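Local coordinates for periplasmic binding protein (Mycobacterium smegmatis, PDB 4MDY) that probably captures an iron-bearing ligand outside the cell membrane and hands it to an ABC transporter for uptake, at residues Val165-Leu179 against Phe200-Pro212. Sequence-based numbering, arbitrary orientation. Where two conformers were deposited one is given.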
loop_
_atom_site.group_PDB
_atom_site.type_symbol
_atom_site.label_atom_id
_atom_site.label_comp_id
_atom_site.label_asym_id
_atom_site.label_seq_id
_atom_site.Cartn_x
_atom_site.Cartn_y
_atom_site.Cartn_z
ATOM N N VAL A 165 -2.222 13.602 13.846
ATOM C CA VAL A 165 -0.995 14.220 13.322
ATOM C C VAL A 165 -1.258 15.692 12.993
ATOM O O VAL A 165 -0.452 16.570 13.319
ATOM C CB VAL A 165 -0.459 13.490 12.069
ATOM C CG1 VAL A 165 0.667 14.286 11.420
ATOM C CG2 VAL A 165 0.033 12.093 12.430
ATOM N N LYS A 166 -2.395 15.945 12.352
ATOM C CA LYS A 166 -2.822 17.301 12.007
ATOM C C LYS A 166 -2.912 18.183 13.258
ATOM O O LYS A 166 -2.423 19.312 13.267
ATOM C CB LYS A 166 -4.159 17.226 11.257
ATOM C CG LYS A 166 -4.830 18.548 10.938
ATOM C CD LYS A 166 -5.717 18.417 9.705
ATOM C CE LYS A 166 -6.962 19.289 9.780
ATOM N NZ LYS A 166 -8.073 18.584 10.479
ATOM N N THR A 167 -3.516 17.650 14.316
ATOM C CA THR A 167 -3.608 18.341 15.605
ATOM C C THR A 167 -2.236 18.603 16.238
ATOM O O THR A 167 -1.986 19.683 16.774
ATOM C CB THR A 167 -4.459 17.510 16.585
ATOM O OG1 THR A 167 -5.772 17.331 16.034
ATOM C CG2 THR A 167 -4.557 18.185 17.960
ATOM N N ASP A 168 -1.357 17.606 16.178
ATOM C CA ASP A 168 -0.012 17.716 16.748
ATOM C C ASP A 168 0.915 18.655 15.953
ATOM O O ASP A 168 1.905 19.150 16.495
ATOM C CB ASP A 168 0.638 16.331 16.831
ATOM C CG ASP A 168 -0.025 15.420 17.856
ATOM O OD1 ASP A 168 -0.954 15.860 18.565
ATOM O OD2 ASP A 168 0.395 14.248 17.949
ATOM N N HIS A 169 0.599 18.891 14.679
ATOM C CA HIS A 169 1.458 19.698 13.791
ATOM C C HIS A 169 0.666 20.706 12.969
ATOM O O HIS A 169 0.568 20.562 11.747
ATOM C CB HIS A 169 2.207 18.793 12.805
ATOM C CG HIS A 169 3.084 17.776 13.457
ATOM N ND1 HIS A 169 2.633 16.532 13.839
ATOM C CD2 HIS A 169 4.395 17.821 13.786
ATOM C CE1 HIS A 169 3.634 15.854 14.378
ATOM N NE2 HIS A 169 4.712 16.613 14.355
ATOM N N PRO A 170 0.129 21.754 13.614
ATOM C CA PRO A 170 -0.608 22.764 12.847
ATOM C C PRO A 170 0.237 23.518 11.797
ATOM O O PRO A 170 -0.323 24.140 10.895
ATOM C CB PRO A 170 -1.121 23.725 13.928
ATOM C CG PRO A 170 -0.174 23.562 15.064
ATOM C CD PRO A 170 0.234 22.112 15.041
ATOM N N GLN A 171 1.560 23.457 11.926
ATOM C CA GLN A 171 2.468 24.059 10.951
ATOM C C GLN A 171 2.384 23.424 9.557
ATOM O O GLN A 171 2.788 24.045 8.576
ATOM C CB GLN A 171 3.909 23.973 11.457
ATOM C CG GLN A 171 4.445 22.554 11.573
ATOM C CD GLN A 171 4.296 21.968 12.967
ATOM O OE1 GLN A 171 3.386 22.335 13.714
ATOM N NE2 GLN A 171 5.188 21.052 13.322
ATOM N N PHE A 172 1.868 22.197 9.465
ATOM C CA PHE A 172 1.729 21.521 8.163
ATOM C C PHE A 172 0.665 22.178 7.279
ATOM O O PHE A 172 0.709 22.051 6.052
ATOM C CB PHE A 172 1.353 20.036 8.308
ATOM C CG PHE A 172 2.382 19.179 8.991
ATOM C CD1 PHE A 172 3.667 19.637 9.274
ATOM C CD2 PHE A 172 2.064 17.864 9.308
ATOM C CE1 PHE A 172 4.589 18.812 9.892
ATOM C CE2 PHE A 172 2.985 17.033 9.920
ATOM C CZ PHE A 172 4.249 17.509 10.215
ATOM N N SER A 173 -0.298 22.852 7.900
ATOM C CA SER A 173 -1.405 23.471 7.171
ATOM C C SER A 173 -0.909 24.372 6.046
ATOM O O SER A 173 -0.040 25.216 6.250
ATOM C CB SER A 173 -2.295 24.283 8.116
ATOM O OG SER A 173 -3.468 24.711 7.445
ATOM N N GLY A 174 -1.457 24.165 4.854
ATOM C CA GLY A 174 -1.102 24.959 3.689
ATOM C C GLY A 174 0.268 24.695 3.082
ATOM O O GLY A 174 0.688 25.423 2.186
ATOM N N LYS A 175 0.968 23.662 3.547
ATOM C CA LYS A 175 2.276 23.337 2.996
ATOM C C LYS A 175 2.119 22.323 1.863
ATOM O O LYS A 175 1.459 21.293 2.016
ATOM C CB LYS A 175 3.214 22.804 4.073
ATOM C CG LYS A 175 3.492 23.788 5.203
ATOM C CD LYS A 175 4.076 25.097 4.696
ATOM C CE LYS A 175 4.719 25.906 5.811
ATOM N NZ LYS A 175 3.780 26.174 6.933
ATOM N N LYS A 176 2.745 22.627 0.734
ATOM C CA LYS A 176 2.578 21.854 -0.485
ATOM C C LYS A 176 3.564 20.699 -0.542
ATOM O O LYS A 176 4.768 20.884 -0.388
ATOM C CB LYS A 176 2.718 22.772 -1.697
ATOM C CG LYS A 176 1.695 23.904 -1.660
ATOM C CD LYS A 176 1.935 24.945 -2.725
ATOM C CE LYS A 176 0.959 26.101 -2.568
ATOM N NZ LYS A 176 1.125 27.094 -3.662
ATOM N N ALA A 177 3.026 19.502 -0.749
ATOM C CA ALA A 177 3.791 18.263 -0.679
ATOM C C ALA A 177 3.689 17.518 -1.996
ATOM O O ALA A 177 2.643 17.542 -2.658
ATOM C CB ALA A 177 3.272 17.387 0.450
ATOM N N LEU A 178 4.797 16.880 -2.371
ATOM C CA LEU A 178 4.831 15.911 -3.459
ATOM C C LEU A 178 5.391 14.602 -2.923
ATOM O O LEU A 178 6.308 14.595 -2.092
ATOM C CB LEU A 178 5.697 16.406 -4.622
ATOM C CG LEU A 178 5.160 17.554 -5.486
ATOM C CD1 LEU A 178 6.259 18.085 -6.394
ATOM C CD2 LEU A 178 3.966 17.108 -6.316
ATOM N N LEU A 179 4.821 13.503 -3.407
ATOM C CA LEU A 179 5.243 12.167 -3.055
ATOM C C LEU A 179 5.875 11.521 -4.282
ATOM O O LEU A 179 5.188 11.216 -5.264
ATOM C CB LEU A 179 4.048 11.347 -2.575
ATOM C CG LEU A 179 4.357 9.910 -2.165
ATOM C CD1 LEU A 179 5.309 9.902 -0.975
ATOM C CD2 LEU A 179 3.076 9.157 -1.842
ATOM N N PHE A 200 -3.768 10.268 2.873
ATOM C CA PHE A 200 -3.117 10.341 4.171
ATOM C C PHE A 200 -2.371 11.662 4.366
ATOM O O PHE A 200 -2.333 12.172 5.472
ATOM C CB PHE A 200 -2.199 9.136 4.422
ATOM C CG PHE A 200 -0.879 9.196 3.716
ATOM C CD1 PHE A 200 -0.752 8.772 2.396
ATOM C CD2 PHE A 200 0.255 9.635 4.383
ATOM C CE1 PHE A 200 0.476 8.811 1.757
ATOM C CE2 PHE A 200 1.488 9.663 3.750
ATOM C CZ PHE A 200 1.600 9.251 2.437
ATOM N N LEU A 201 -1.809 12.213 3.292
ATOM C CA LEU A 201 -1.107 13.492 3.366
ATOM C C LEU A 201 -2.090 14.633 3.590
ATOM O O LEU A 201 -1.847 15.514 4.426
ATOM C CB LEU A 201 -0.293 13.744 2.099
ATOM C CG LEU A 201 0.860 12.769 1.842
ATOM C CD1 LEU A 201 1.396 12.962 0.435
ATOM C CD2 LEU A 201 1.967 12.943 2.868
ATOM N N THR A 202 -3.191 14.604 2.846
ATOM C CA THR A 202 -4.261 15.588 2.974
ATOM C C THR A 202 -4.853 15.566 4.391
ATOM O O THR A 202 -5.110 16.622 4.978
ATOM C CB THR A 202 -5.354 15.345 1.905
ATOM O OG1 THR A 202 -4.786 15.528 0.600
ATOM C CG2 THR A 202 -6.533 16.305 2.068
ATOM N N GLN A 203 -5.047 14.366 4.935
ATOM C CA GLN A 203 -5.582 14.183 6.297
ATOM C C GLN A 203 -4.658 14.734 7.386
ATOM O O GLN A 203 -5.119 15.118 8.461
ATOM C CB GLN A 203 -5.820 12.701 6.592
ATOM C CG GLN A 203 -7.007 12.063 5.896
ATOM C CD GLN A 203 -7.080 10.564 6.182
ATOM O OE1 GLN A 203 -6.299 9.778 5.646
ATOM N NE2 GLN A 203 -8.006 10.166 7.042
HETATM N N MSE A 204 -3.355 14.752 7.109
HETATM C CA MSE A 204 -2.377 15.349 8.023
HETATM C C MSE A 204 -2.333 16.858 7.923
HETATM O O MSE A 204 -1.620 17.503 8.695
HETATM C CB MSE A 204 -0.983 14.812 7.706
HETATM C CG MSE A 204 -0.772 13.376 8.159
HETATM SE SE MSE A 204 1.069 12.902 7.642
HETATM C CE MSE A 204 1.192 10.992 8.079
ATOM N N GLY A 205 -3.068 17.436 6.969
ATOM C CA GLY A 205 -3.174 18.889 6.833
ATOM C C GLY A 205 -2.403 19.479 5.669
ATOM O O GLY A 205 -2.513 20.671 5.397
ATOM N N LEU A 206 -1.640 18.644 4.969
ATOM C CA LEU A 206 -0.830 19.096 3.841
ATOM C C LEU A 206 -1.670 19.341 2.597
ATOM O O LEU A 206 -2.787 18.823 2.460
ATOM C CB LEU A 206 0.245 18.059 3.505
ATOM C CG LEU A 206 1.261 17.776 4.602
ATOM C CD1 LEU A 206 2.025 16.493 4.314
ATOM C CD2 LEU A 206 2.218 18.947 4.755
ATOM N N THR A 207 -1.111 20.141 1.696
ATOM C CA THR A 207 -1.675 20.351 0.377
ATOM C C THR A 207 -0.934 19.446 -0.601
ATOM O O THR A 207 0.299 19.460 -0.690
ATOM C CB THR A 207 -1.583 21.832 -0.050
ATOM O OG1 THR A 207 -2.478 22.615 0.755
ATOM C CG2 THR A 207 -1.950 22.004 -1.510
ATOM N N VAL A 208 -1.704 18.639 -1.313
ATOM C CA VAL A 208 -1.173 17.694 -2.276
ATOM C C VAL A 208 -1.302 18.322 -3.660
ATOM O O VAL A 208 -2.404 18.449 -4.196
ATOM C CB VAL A 208 -1.936 16.356 -2.200
ATOM C CG1 VAL A 208 -1.468 15.391 -3.274
ATOM C CG2 VAL A 208 -1.753 15.721 -0.826
ATOM N N LEU A 209 -0.166 18.718 -4.223
ATOM C CA LEU A 209 -0.110 19.345 -5.542
ATOM C C LEU A 209 -0.528 18.401 -6.665
ATOM O O LEU A 209 -0.160 17.232 -6.665
ATOM C CB LEU A 209 1.323 19.800 -5.843
ATOM C CG LEU A 209 1.873 20.998 -5.089
ATOM C CD1 LEU A 209 3.321 21.221 -5.509
ATOM C CD2 LEU A 209 1.017 22.233 -5.351
ATOM N N GLN A 210 -1.286 18.922 -7.624
ATOM C CA GLN A 210 -1.513 18.224 -8.886
ATOM C C GLN A 210 -0.173 17.974 -9.570
ATOM O O GLN A 210 0.651 18.877 -9.687
ATOM C CB GLN A 210 -2.436 19.030 -9.818
ATOM C CG GLN A 210 -3.873 18.535 -9.844
ATOM C CD GLN A 210 -3.992 17.119 -10.393
ATOM O OE1 GLN A 210 -3.219 16.707 -11.264
ATOM N NE2 GLN A 210 -4.958 16.364 -9.880
ATOM N N VAL A 211 0.041 16.742 -10.007
ATOM C CA VAL A 211 1.303 16.353 -10.612
ATOM C C VAL A 211 1.050 15.140 -11.522
ATOM O O VAL A 211 0.205 14.301 -11.210
ATOM C CB VAL A 211 2.356 16.039 -9.508
ATOM C CG1 VAL A 211 2.002 14.771 -8.738
ATOM C CG2 VAL A 211 3.752 15.915 -10.084
ATOM N N PRO A 212 1.762 15.056 -12.660
ATOM C CA PRO A 212 1.643 13.856 -13.492
ATOM C C PRO A 212 2.422 12.689 -12.896
ATOM O O PRO A 212 3.322 12.904 -12.095
ATOM C CB PRO A 212 2.228 14.285 -14.844
ATOM C CG PRO A 212 2.808 15.645 -14.660
ATOM C CD PRO A 212 2.698 16.043 -13.226
HETATM O O HOH W 1 -1.842 20.206 10.136
HETATM O O HOH W 2 -2.057 25.318 0.432
HETATM O O HOH W 3 -3.246 22.582 3.372
#
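Met204, a selenomethionine, lies across Val165, its CG 3.7 Å from Val165 CG1. Its chain leaves with CG anti to the carbonyl carbon (chi1 -74°) and then runs straight, which carries SE past the same methyl; the side chain also touches Phe162 of helix 148-168. The carbonyl of Met204 serves the other segment too: its oxygen sits at the edge of the Phe172 ring, in plane and 3.8 Å from CD2, takes a CA-H...O contact from Lys166, and lies near a water that is also within hydrogen-bonding distance of His169 O. Gly205, with positive phi, forms the Schellman motif after the helix, with Lys166 CD packed 3.9 Å from its CA.

Beyond this turn the chains pair as parallel strands. Thr207 N donates to Lys175 O at 2.8 Å, and Ala177 N donates to Thr207 O at 2.7 Å. The Ala177 methyl lies on the face opposite Lys176 and Thr207 and rests 4.2 Å from Leu206 CD1. Leu209 follows, its CD2 against the aliphatic stem of Lys176, while Leu178 CD2 touches both Leu209 CB (3.8 Å) and Val211 CB (3.7 Å).

Strand 207-208 is the outermost on this side of a four-stranded parallel sheet, and strand 176-181 joins it to strand 229-233. From strand 176-181 the chain runs by way of strand 189-190 and helix 199-203 to the adjacent parallel strand 207-208, a beta-alpha-beta crossover. Two strong backbone bonds and a weak third from Leu209 N to Ala177 O fix its register; apolar side chains pack at both ends of the pairing, and a second water links Gly174 N and Gly205 O to the Thr207 hydroxyl.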